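Local coordinates for protein 2-oxoglutarate carboxylase small subunit (Hydrogenobacter thermophilus, PDB 7KCT) that belongs to the biotin carboxylase family, is built around an ATP-grasp domain, and binds adenosine-5'-diphosphate, bicarbonate ion and magnesium ion, at residues K13-N18 and V75-E80; R154-I159 and L205-Y210; V303-T308 and G373-H378. All coordinates share one frame; numbering follows the deposited sequence.

Three contacts set in series along the chain, none enclosing or crossing another, illustrate how a multidomain enzyme is assembled. From the N terminus, interaction 1 closes first, joining the segment 13-18, which holds the first strand, to a helix 57 residues on (75-80) within the Rossmann-like N-terminal region. Interaction 2 follows, closing a shorter loop inside the ATP-grasp region by laying helix 149-159 on strand 205-209. Interaction 3 comes last and spans two family regions, tying the loop and helix start at 303-308 to strand 374-378 of the C-terminal region. Interactions 1 and 2 lie farthest apart, their centres about 44 Å apart; interactions 2 and 3 each reach a different bound adenosine-5'-diphosphate.

Interaction 1. Residues K13-N18 and V75-E80; sequences KVLVAN and VDLALE
Leu-15, in strand 13-16, and Ala-78, on helix 71-81, bring their CA atoms to 6.5 Å, the nearest backbone approach between the strand and the helix lying over it. Leu-15 bridges the remaining gap. Its CG stands anti to the backbone N (chi1 -175°), which carries the methyl CD1 onto the helix, where one carbon does all the touching. CD1 meets Leu-77 CD2 at 3.8 Å and lies 4.1 Å from Ala-78 CB. The same methyl also rests against the helix backbone, 3.9 Å from Ala-78 N. Leu-77 reaches back from its own side, and the two leucine side chains cross at about a right angle, so they meet at their branched ends and do not run alongside each other.

The setting is the Rossmann-like N-terminal region, a parallel sheet with helices on both faces. Strand 13-16 is the central strand of five, and Leu-15 shares backbone hydrogen bonds with Ala-85 and His-87 of the adjoining strand. Helix 71-81 leads along the chain into that strand, 85-87. On the face under helix 71-81, Leu-15 also touches Val-38 and Leu-77 touches Ile-40, both of strand 36-41; Val-14 and Val-16, on the opposite face, pack on helix 20-32. An inverse gamma turn centred on Ala-17 follows the strand.

No hydrogen bond passes between strand and helix. The contact is almost wholly buried aliphatic packing, which implies that helix and sheet are held here by van der Waals contact and the hydrophobic effect, with the polar backbone groups of Leu-15 satisfied within the sheet.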
loop_
_atom_site.group_PDB
_atom_site.type_symbol
_atom_site.label_atom_id
_atom_site.label_comp_id
_atom_site.label_asym_id
_atom_site.label_seq_id
_atom_site.Cartn_x
_atom_site.Cartn_y
_atom_site.Cartn_z
ATOM N N LYS A 13 -25.185 10.256 4.260
ATOM C CA LYS A 13 -24.465 11.022 3.268
ATOM C C LYS A 13 -23.519 12.068 3.901
ATOM O O LYS A 13 -23.902 12.722 4.821
ATOM C CB LYS A 13 -25.450 11.713 2.341
ATOM C CG LYS A 13 -24.824 12.486 1.211
ATOM C CD LYS A 13 -25.833 13.187 0.343
ATOM C CE LYS A 13 -26.724 12.205 -0.363
ATOM N NZ LYS A 13 -27.501 12.839 -1.421
ATOM N N VAL A 14 -22.288 12.176 3.398
ATOM C CA VAL A 14 -21.293 13.119 3.906
ATOM C C VAL A 14 -20.826 13.971 2.731
ATOM O O VAL A 14 -20.480 13.433 1.663
ATOM C CB VAL A 14 -20.087 12.402 4.548
ATOM C CG1 VAL A 14 -18.933 13.384 4.866
ATOM C CG2 VAL A 14 -20.508 11.638 5.738
ATOM N N LEU A 15 -20.777 15.281 2.941
ATOM C CA LEU A 15 -20.137 16.226 2.030
ATOM C C LEU A 15 -18.684 16.486 2.472
ATOM O O LEU A 15 -18.403 16.737 3.660
ATOM C CB LEU A 15 -20.964 17.499 1.993
ATOM C CG LEU A 15 -20.550 18.594 0.999
ATOM C CD1 LEU A 15 -21.670 19.568 0.588
ATOM C CD2 LEU A 15 -19.354 19.430 1.473
ATOM N N VAL A 16 -17.759 16.386 1.512
ATOM C CA VAL A 16 -16.327 16.556 1.739
ATOM C C VAL A 16 -15.993 17.957 1.249
ATOM O O VAL A 16 -16.060 18.225 0.048
ATOM C CB VAL A 16 -15.537 15.489 0.975
ATOM C CG1 VAL A 16 -14.092 15.667 1.218
ATOM C CG2 VAL A 16 -16.032 14.064 1.364
ATOM N N ALA A 17 -15.691 18.885 2.150
ATOM C CA ALA A 17 -15.487 20.284 1.748
ATOM C C ALA A 17 -13.997 20.541 1.496
ATOM O O ALA A 17 -13.310 21.230 2.254
ATOM C CB ALA A 17 -16.048 21.229 2.800
ATOM N N ASN A 18 -13.458 19.865 0.487
ATOM C CA ASN A 18 -12.017 19.922 0.219
ATOM C C ASN A 18 -11.727 19.268 -1.134
ATOM O O ASN A 18 -12.655 18.998 -1.904
ATOM C CB ASN A 18 -11.217 19.274 1.344
ATOM C CG ASN A 18 -9.867 19.961 1.563
ATOM O OD1 ASN A 18 -9.037 20.085 0.649
ATOM N ND2 ASN A 18 -9.643 20.392 2.775
ATOM N N VAL A 75 -22.551 25.012 3.399
ATOM C CA VAL A 75 -23.544 24.509 4.335
ATOM C C VAL A 75 -24.919 24.460 3.694
ATOM O O VAL A 75 -25.683 23.503 3.900
ATOM C CB VAL A 75 -23.546 25.371 5.608
ATOM C CG1 VAL A 75 -24.765 25.039 6.428
ATOM C CG2 VAL A 75 -22.304 25.111 6.371
ATOM N N ASP A 76 -25.260 25.483 2.919
ATOM C CA ASP A 76 -26.503 25.477 2.163
ATOM C C ASP A 76 -26.562 24.285 1.210
ATOM O O ASP A 76 -27.624 23.681 1.036
ATOM C CB ASP A 76 -26.650 26.759 1.352
ATOM C CG ASP A 76 -27.185 27.937 2.171
ATOM O OD1 ASP A 76 -27.553 27.747 3.356
ATOM O OD2 ASP A 76 -27.227 29.063 1.617
ATOM N N LEU A 77 -25.459 23.987 0.523
ATOM C CA LEU A 77 -25.478 22.850 -0.412
ATOM C C LEU A 77 -25.712 21.550 0.326
ATOM O O LEU A 77 -26.466 20.690 -0.137
ATOM C CB LEU A 77 -24.178 22.748 -1.210
ATOM C CG LEU A 77 -23.948 21.556 -2.135
ATOM C CD1 LEU A 77 -24.904 21.642 -3.316
ATOM C CD2 LEU A 77 -22.481 21.577 -2.588
ATOM N N ALA A 78 -25.054 21.382 1.470
ATOM C CA ALA A 78 -25.231 20.185 2.262
ATOM C C ALA A 78 -26.691 20.007 2.635
ATOM O O ALA A 78 -27.231 18.900 2.548
ATOM C CB ALA A 78 -24.375 20.257 3.535
ATOM N N LEU A 79 -27.362 21.095 3.014
ATOM C CA LEU A 79 -28.792 21.001 3.289
ATOM C C LEU A 79 -29.601 20.606 2.042
ATOM O O LEU A 79 -30.509 19.770 2.132
ATOM C CB LEU A 79 -29.302 22.321 3.865
ATOM C CG LEU A 79 -28.851 22.727 5.270
ATOM C CD1 LEU A 79 -29.358 24.162 5.568
ATOM C CD2 LEU A 79 -29.342 21.701 6.280
ATOM N N GLU A 80 -29.302 21.207 0.888
ATOM C CA GLU A 80 -30.068 20.952 -0.345
ATOM C C GLU A 80 -29.985 19.497 -0.807
ATOM O O GLU A 80 -30.933 18.976 -1.416
ATOM C CB GLU A 80 -29.568 21.873 -1.485
ATOM C CG GLU A 80 -29.808 23.391 -1.245
ATOM C CD GLU A 80 -28.833 24.328 -2.000
ATOM O OE1 GLU A 80 -27.970 23.867 -2.787
ATOM O OE2 GLU A 80 -28.926 25.560 -1.781
#

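Interaction 2. Residues R154-I159 and L205-Y210; sequences RIAKEI and LLLEKY. With ADP (adenosine-5'-diphosphate), chain C.
In the ATP-grasp region, Ala-156 and Ile-159 of helix 149-159 pack on Leu-207 and Lys-209 of strand 205-209, an outer strand of a three-stranded antiparallel sheet whose end reaches the nucleotide. The two short segments run almost parallel, their axes 16° apart and 8.9 Å from each other at closest approach.

Leu-207 points into the helix and splits its two methyls between successive helical turns: CD1 lies 4.2 Å from Ala-156 CB, and CD2 lies 4.3 Å from Ile-159 CG1. Farther along, Ile-159 CG2 is 3.8 Å from Lys-209 CB and touches CD of the same lysine as well, the two side chains sliding past each other in opposite directions. A bend at chi2 (66°) folds the lysine so that both carbons face one methyl, and its NZ ends on the carbonyl oxygens of Gly-160 and Pro-162, just beyond the helix.

Glu-208, between these two residues, turns away from the helix toward adenosine-5'-diphosphate. Its OE2 accepts a nearly straight hydrogen bond from N6 of the adenine, 2.7 Å long with an angle of 173°, and Lys-209 O takes a second from the same N6 at 3.1 Å. Lys-128 and Lys-166 form salt bridges with the Glu-208 carboxylate, and Lys-166 NZ also bonds the nucleotide. The ring of Tyr-210 leans obliquely on the base, CE1 being 3.4 Å from C2.

Chemically, then, the strand has two characters: aliphatic packing anchors Leu-207 and Lys-209 to the helix, while neighbouring acceptors read the adenine amino group, the carboxylate probably kept anionic by its two lysines.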
loop_
_atom_site.group_PDB
_atom_site.type_symbol
_atom_site.label_atom_id
_atom_site.label_comp_id
_atom_site.label_asym_id
_atom_site.label_seq_id
_atom_site.Cartn_x
_atom_site.Cartn_y
_atom_site.Cartn_z
ATOM N N ARG A 154 11.702 45.058 25.108
ATOM C CA ARG A 154 11.812 44.800 26.529
ATOM C C ARG A 154 11.762 43.310 26.829
ATOM O O ARG A 154 12.585 42.804 27.590
ATOM C CB ARG A 154 10.701 45.542 27.273
ATOM C CG ARG A 154 10.524 45.041 28.726
ATOM C CD ARG A 154 9.354 45.718 29.471
ATOM N NE ARG A 154 8.003 45.307 29.073
ATOM C CZ ARG A 154 7.337 44.274 29.590
ATOM N NH1 ARG A 154 7.896 43.504 30.517
ATOM N NH2 ARG A 154 6.102 44.000 29.174
ATOM N N ILE A 155 10.808 42.587 26.243
ATOM C CA ILE A 155 10.680 41.179 26.539
ATOM C C ILE A 155 11.825 40.406 25.894
ATOM O O ILE A 155 12.278 39.389 26.431
ATOM C CB ILE A 155 9.318 40.665 26.049
ATOM C CG1 ILE A 155 8.165 41.486 26.642
ATOM C CG2 ILE A 155 9.178 39.188 26.388
ATOM C CD1 ILE A 155 6.790 41.008 26.160
ATOM N N ALA A 156 12.301 40.855 24.731
ATOM C CA ALA A 156 13.457 40.209 24.116
ATOM C C ALA A 156 14.633 40.159 25.081
ATOM O O ALA A 156 15.190 39.088 25.361
ATOM C CB ALA A 156 13.860 40.950 22.843
ATOM N N LYS A 157 15.051 41.332 25.576
ATOM C CA LYS A 157 16.169 41.388 26.515
ATOM C C LYS A 157 15.920 40.485 27.708
ATOM O O LYS A 157 16.865 39.931 28.279
ATOM C CB LYS A 157 16.403 42.833 26.981
ATOM N N GLU A 158 14.676 40.371 28.140
ATOM C CA GLU A 158 14.318 39.530 29.265
ATOM C C GLU A 158 14.485 38.061 28.991
ATOM O O GLU A 158 15.071 37.356 29.771
ATOM C CB GLU A 158 12.862 39.731 29.637
ATOM C CG GLU A 158 12.574 40.820 30.643
ATOM C CD GLU A 158 11.093 41.152 30.732
ATOM O OE1 GLU A 158 10.715 42.295 30.446
ATOM O OE2 GLU A 158 10.305 40.272 31.071
ATOM N N ILE A 159 13.923 37.600 27.894
ATOM C CA ILE A 159 14.000 36.208 27.522
ATOM C C ILE A 159 15.409 35.814 27.128
ATOM O O ILE A 159 15.880 34.749 27.431
ATOM C CB ILE A 159 13.145 35.934 26.281
ATOM C CG1 ILE A 159 11.682 36.233 26.533
ATOM C CG2 ILE A 159 13.324 34.504 25.839
ATOM C CD1 ILE A 159 11.064 35.471 27.673
ATOM N N LEU A 205 1.390 39.609 16.908
ATOM C CA LEU A 205 2.560 38.757 17.039
ATOM C C LEU A 205 2.763 38.368 18.500
ATOM O O LEU A 205 2.360 39.092 19.412
ATOM C CB LEU A 205 3.813 39.468 16.514
ATOM C CG LEU A 205 3.696 40.078 15.109
ATOM C CD1 LEU A 205 4.911 40.925 14.785
ATOM C CD2 LEU A 205 3.515 39.024 14.088
ATOM N N LEU A 206 3.331 37.187 18.707
ATOM C CA LEU A 206 3.925 36.806 19.972
ATOM C C LEU A 206 5.432 36.642 19.776
ATOM O O LEU A 206 5.943 36.536 18.651
ATOM C CB LEU A 206 3.290 35.525 20.524
ATOM C CG LEU A 206 3.458 34.187 19.805
ATOM C CD1 LEU A 206 4.860 33.636 20.068
ATOM C CD2 LEU A 206 2.430 33.197 20.260
ATOM N N LEU A 207 6.131 36.567 20.894
ATOM C CA LEU A 207 7.575 36.416 20.909
ATOM C C LEU A 207 7.898 35.227 21.780
ATOM O O LEU A 207 7.332 35.101 22.868
ATOM C CB LEU A 207 8.240 37.684 21.449
ATOM C CG LEU A 207 9.764 37.796 21.420
ATOM C CD1 LEU A 207 10.170 39.264 21.661
ATOM C CD2 LEU A 207 10.373 36.920 22.447
ATOM N N GLU A 208 8.785 34.346 21.310
ATOM C CA GLU A 208 9.282 33.300 22.172
ATOM C C GLU A 208 10.774 33.066 21.955
ATOM O O GLU A 208 11.375 33.554 21.011
ATOM C CB GLU A 208 8.483 31.991 21.993
ATOM C CG GLU A 208 8.344 31.446 20.594
ATOM C CD GLU A 208 7.436 30.189 20.549
ATOM O OE1 GLU A 208 6.381 30.175 21.229
ATOM O OE2 GLU A 208 7.750 29.225 19.819
ATOM N N LYS A 209 11.362 32.359 22.908
ATOM C CA LYS A 209 12.764 31.996 22.836
ATOM C C LYS A 209 12.984 31.198 21.566
ATOM O O LYS A 209 12.251 30.243 21.288
ATOM C CB LYS A 209 13.140 31.166 24.054
ATOM C CG LYS A 209 14.567 30.671 24.082
ATOM C CD LYS A 209 15.532 31.823 24.209
ATOM C CE LYS A 209 16.877 31.476 23.596
ATOM N NZ LYS A 209 17.669 32.696 23.346
ATOM N N TYR A 210 13.953 31.610 20.768
ATOM C CA TYR A 210 14.328 30.768 19.644
ATOM C C TYR A 210 15.169 29.602 20.145
ATOM O O TYR A 210 16.278 29.807 20.666
ATOM C CB TYR A 210 15.096 31.533 18.589
ATOM C CG TYR A 210 15.459 30.604 17.456
ATOM C CD1 TYR A 210 14.477 30.143 16.559
ATOM C CD2 TYR A 210 16.761 30.139 17.299
ATOM C CE1 TYR A 210 14.804 29.273 15.498
ATOM C CE2 TYR A 210 17.102 29.279 16.242
ATOM C CZ TYR A 210 16.121 28.850 15.348
ATOM O OH TYR A 210 16.505 27.993 14.339
HETATM P PB ADP C . 2.716 27.100 11.839
HETATM O O1B ADP C . 2.912 27.934 10.621
HETATM O O2B ADP C . 2.995 25.625 11.971
HETATM O O3B ADP C . 1.547 27.521 12.708
HETATM P PA ADP C . 4.332 26.740 14.111
HETATM O O1A ADP C . 4.076 25.287 14.297
HETATM O O2A ADP C . 4.459 27.590 15.365
HETATM O O3A ADP C . 4.013 27.744 12.953
HETATM O "O5'" ADP C . 6.188 26.561 13.901
HETATM C "C5'" ADP C . 6.630 26.555 12.495
HETATM C "C4'" ADP C . 7.926 25.850 12.540
HETATM O "O4'" ADP C . 8.850 26.878 12.968
HETATM C "C3'" ADP C . 7.961 24.760 13.545
HETATM O "O3'" ADP C . 7.738 23.491 12.920
HETATM C "C2'" ADP C . 9.446 24.828 13.892
HETATM O "O2'" ADP C . 10.296 24.317 12.795
HETATM C "C1'" ADP C . 9.746 26.300 13.912
HETATM N N9 ADP C . 9.545 26.879 15.263
HETATM C C8 ADP C . 8.362 27.293 15.890
HETATM N N7 ADP C . 8.612 27.799 17.125
HETATM C C5 ADP C . 9.991 27.669 17.299
HETATM C C6 ADP C . 10.859 28.008 18.368
HETATM N N6 ADP C . 10.351 28.557 19.504
HETATM N N1 ADP C . 12.189 27.749 18.303
HETATM C C2 ADP C . 12.600 27.213 17.128
HETATM N N3 ADP C . 11.906 26.855 16.034
HETATM C C4 ADP C . 10.578 27.105 16.154
#

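Interaction 3. Residues V303-T308 and G373-H378; sequences VEHPVT and GIRVEH. With ADP (adenosine-5'-diphosphate), chain D.
Pro-306 lies over one face of the Arg-375 guanidinium, its CB 3.8 Å from CZ and near the centre of the group, while the two side chains cross at about a right angle. Arg-375 gets there fully stretched: CG is anti to the backbone N (chi1 168°), and the chain stays extended to NE. Glu-377, two residues along the same strand, is folded at chi2 (-82°), which brings OE2 to the guanidinium edge, in its plane. That single oxygen is gripped side-on, by NE and NH2 of Arg-375, each 2.7 Å from OE2; the bond from NE uses the anti lone pair of OE2, whereas NH2 comes from above the carboxylate plane. NH1 forms a salt bridge with Glu-309.

The pairing joins the ATP-grasp region to the C-terminal region of the biotin carboxylase fold, close to the dimer interface, where Phe-372 of the second subunit also packs on Arg-375. Pro-306 CD sits over one face of the His-305 ring, which directs ND1 to Gln-302 O, with NE2 bonded to Arg-25. Just ahead of the helix, Val-303 N donates a nearly straight bond (168°) to O1B of adenosine-5'-diphosphate at 2.8 Å.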
loop_
_atom_site.group_PDB
_atom_site.type_symbol
_atom_site.label_atom_id
_atom_site.label_comp_id
_atom_site.label_asym_id
_atom_site.label_seq_id
_atom_site.Cartn_x
_atom_site.Cartn_y
_atom_site.Cartn_z
ATOM N N VAL A 303 -1.835 16.499 7.362
ATOM C CA VAL A 303 -1.317 15.829 6.172
ATOM C C VAL A 303 -0.667 14.496 6.503
ATOM O O VAL A 303 -0.932 13.476 5.852
ATOM C CB VAL A 303 -0.321 16.777 5.470
ATOM C CG1 VAL A 303 0.485 16.074 4.354
ATOM C CG2 VAL A 303 -1.079 17.970 4.868
ATOM N N GLU A 304 0.147 14.469 7.551
ATOM C CA GLU A 304 1.036 13.367 7.857
ATOM C C GLU A 304 0.426 12.315 8.777
ATOM O O GLU A 304 1.160 11.430 9.274
ATOM C CB GLU A 304 2.339 13.941 8.459
ATOM C CG GLU A 304 2.161 14.739 9.798
ATOM C CD GLU A 304 1.956 16.277 9.669
ATOM O OE1 GLU A 304 1.535 16.796 8.615
ATOM O OE2 GLU A 304 2.246 17.011 10.654
ATOM N N HIS A 305 -0.896 12.330 8.963
ATOM C CA HIS A 305 -1.524 11.305 9.795
ATOM C C HIS A 305 -1.239 9.874 9.356
ATOM O O HIS A 305 -1.324 8.978 10.217
ATOM C CB HIS A 305 -3.051 11.525 9.884
ATOM C CG HIS A 305 -3.806 11.128 8.655
ATOM N ND1 HIS A 305 -4.070 12.029 7.647
ATOM C CD2 HIS A 305 -4.385 9.962 8.275
ATOM C CE1 HIS A 305 -4.741 11.421 6.675
ATOM N NE2 HIS A 305 -4.932 10.162 7.024
ATOM N N PRO A 306 -0.953 9.566 8.085
ATOM C CA PRO A 306 -0.742 8.148 7.738
ATOM C C PRO A 306 0.435 7.494 8.443
ATOM O O PRO A 306 0.328 6.303 8.757
ATOM C CB PRO A 306 -0.566 8.180 6.206
ATOM C CG PRO A 306 -1.417 9.358 5.792
ATOM C CD PRO A 306 -1.112 10.401 6.876
ATOM N N VAL A 307 1.528 8.197 8.769
ATOM C CA VAL A 307 2.623 7.475 9.421
ATOM C C VAL A 307 2.158 6.913 10.756
ATOM O O VAL A 307 2.566 5.821 11.167
ATOM C CB VAL A 307 3.889 8.349 9.599
ATOM C CG1 VAL A 307 4.482 8.742 8.238
ATOM C CG2 VAL A 307 3.676 9.568 10.494
ATOM N N THR A 308 1.307 7.650 11.452
ATOM C CA THR A 308 0.779 7.180 12.729
ATOM C C THR A 308 -0.150 5.999 12.551
ATOM O O THR A 308 -0.141 5.070 13.373
ATOM C CB THR A 308 0.063 8.319 13.449
ATOM O OG1 THR A 308 1.011 9.371 13.731
ATOM C CG2 THR A 308 -0.599 7.748 14.748
ATOM N N GLY A 373 4.614 -3.072 2.201
ATOM C CA GLY A 373 4.949 -1.933 3.033
ATOM C C GLY A 373 4.890 -0.568 2.372
ATOM O O GLY A 373 5.382 0.400 2.952
ATOM N N ILE A 374 4.248 -0.440 1.213
ATOM C CA ILE A 374 4.135 0.836 0.518
ATOM C C ILE A 374 2.661 1.262 0.450
ATOM O O ILE A 374 1.785 0.468 0.073
ATOM C CB ILE A 374 4.779 0.723 -0.872
ATOM C CG1 ILE A 374 6.306 0.538 -0.807
ATOM C CG2 ILE A 374 4.458 1.933 -1.708
ATOM C CD1 ILE A 374 6.930 0.157 -2.177
ATOM N N ARG A 375 2.400 2.513 0.787
ATOM C CA ARG A 375 1.079 3.112 0.643
ATOM C C ARG A 375 1.251 4.408 -0.117
ATOM O O ARG A 375 2.205 5.161 0.109
ATOM C CB ARG A 375 0.437 3.329 2.039
ATOM C CG ARG A 375 -0.794 4.184 2.125
ATOM C CD ARG A 375 -1.250 4.264 3.575
ATOM N NE ARG A 375 -2.330 5.206 3.758
ATOM C CZ ARG A 375 -2.904 5.458 4.920
ATOM N NH1 ARG A 375 -2.495 4.843 6.042
ATOM N NH2 ARG A 375 -3.874 6.328 4.951
ATOM N N VAL A 376 0.317 4.688 -1.006
ATOM C CA VAL A 376 0.354 5.903 -1.793
ATOM C C VAL A 376 -0.961 6.624 -1.596
ATOM O O VAL A 376 -2.026 6.015 -1.758
ATOM C CB VAL A 376 0.584 5.637 -3.288
ATOM C CG1 VAL A 376 0.631 6.993 -4.042
ATOM C CG2 VAL A 376 1.867 4.889 -3.491
ATOM N N GLU A 377 -0.889 7.912 -1.254
ATOM C CA GLU A 377 -2.045 8.805 -1.181
ATOM C C GLU A 377 -1.911 9.821 -2.317
ATOM O O GLU A 377 -0.986 10.641 -2.327
ATOM C CB GLU A 377 -2.136 9.499 0.176
ATOM C CG GLU A 377 -2.256 8.534 1.354
ATOM C CD GLU A 377 -3.693 8.011 1.618
ATOM O OE1 GLU A 377 -4.731 8.626 1.176
ATOM O OE2 GLU A 377 -3.771 6.958 2.293
ATOM N N HIS A 378 -2.828 9.777 -3.280
ATOM C CA HIS A 378 -2.618 10.617 -4.450
ATOM C C HIS A 378 -3.938 10.829 -5.191
ATOM O O HIS A 378 -4.906 10.067 -5.039
ATOM C CB HIS A 378 -1.535 9.998 -5.372
ATOM C CG HIS A 378 -2.030 8.882 -6.220
ATOM N ND1 HIS A 378 -1.825 8.836 -7.587
ATOM C CD2 HIS A 378 -2.779 7.794 -5.913
ATOM C CE1 HIS A 378 -2.438 7.772 -8.082
ATOM N NE2 HIS A 378 -3.009 7.115 -7.085
HETATM P PB ADP D . -0.004 19.935 8.354
HETATM O O1B ADP D . -1.303 19.187 8.114
HETATM O O2B ADP D . 1.178 19.275 9.027
HETATM O O3B ADP D . -0.152 21.390 8.668
HETATM P PA ADP D . 0.782 21.617 6.092
HETATM O O1A ADP D . 1.113 21.769 4.646
HETATM O O2A ADP D . 1.089 22.676 7.137
HETATM O O3A ADP D . 0.834 20.160 6.717
HETATM O "O5'" ADP D . -1.142 22.025 5.944
HETATM C "C5'" ADP D . -1.661 21.735 4.578
HETATM C "C4'" ADP D . -2.515 22.785 4.029
HETATM O "O4'" ADP D . -3.194 23.578 4.977
HETATM C "C3'" ADP D . -1.432 23.707 3.222
HETATM O "O3'" ADP D . -1.998 24.126 2.099
HETATM C "C2'" ADP D . -1.267 24.806 4.344
HETATM O "O2'" ADP D . -1.020 26.029 3.829
HETATM C "C1'" ADP D . -2.761 24.843 4.784
HETATM N N9 ADP D . -2.989 25.348 6.200
HETATM C C8 ADP D . -2.381 24.929 7.409
HETATM N N7 ADP D . -2.815 25.622 8.495
HETATM C C5 ADP D . -3.761 26.483 7.984
HETATM C C6 ADP D . -4.558 27.455 8.620
HETATM N N6 ADP D . -4.472 27.653 9.983
HETATM N N1 ADP D . -5.438 28.213 7.887
HETATM C C2 ADP D . -5.434 27.959 6.524
HETATM N N3 ADP D . -4.730 27.070 5.777
HETATM C C4 ADP D . -3.891 26.331 6.563
#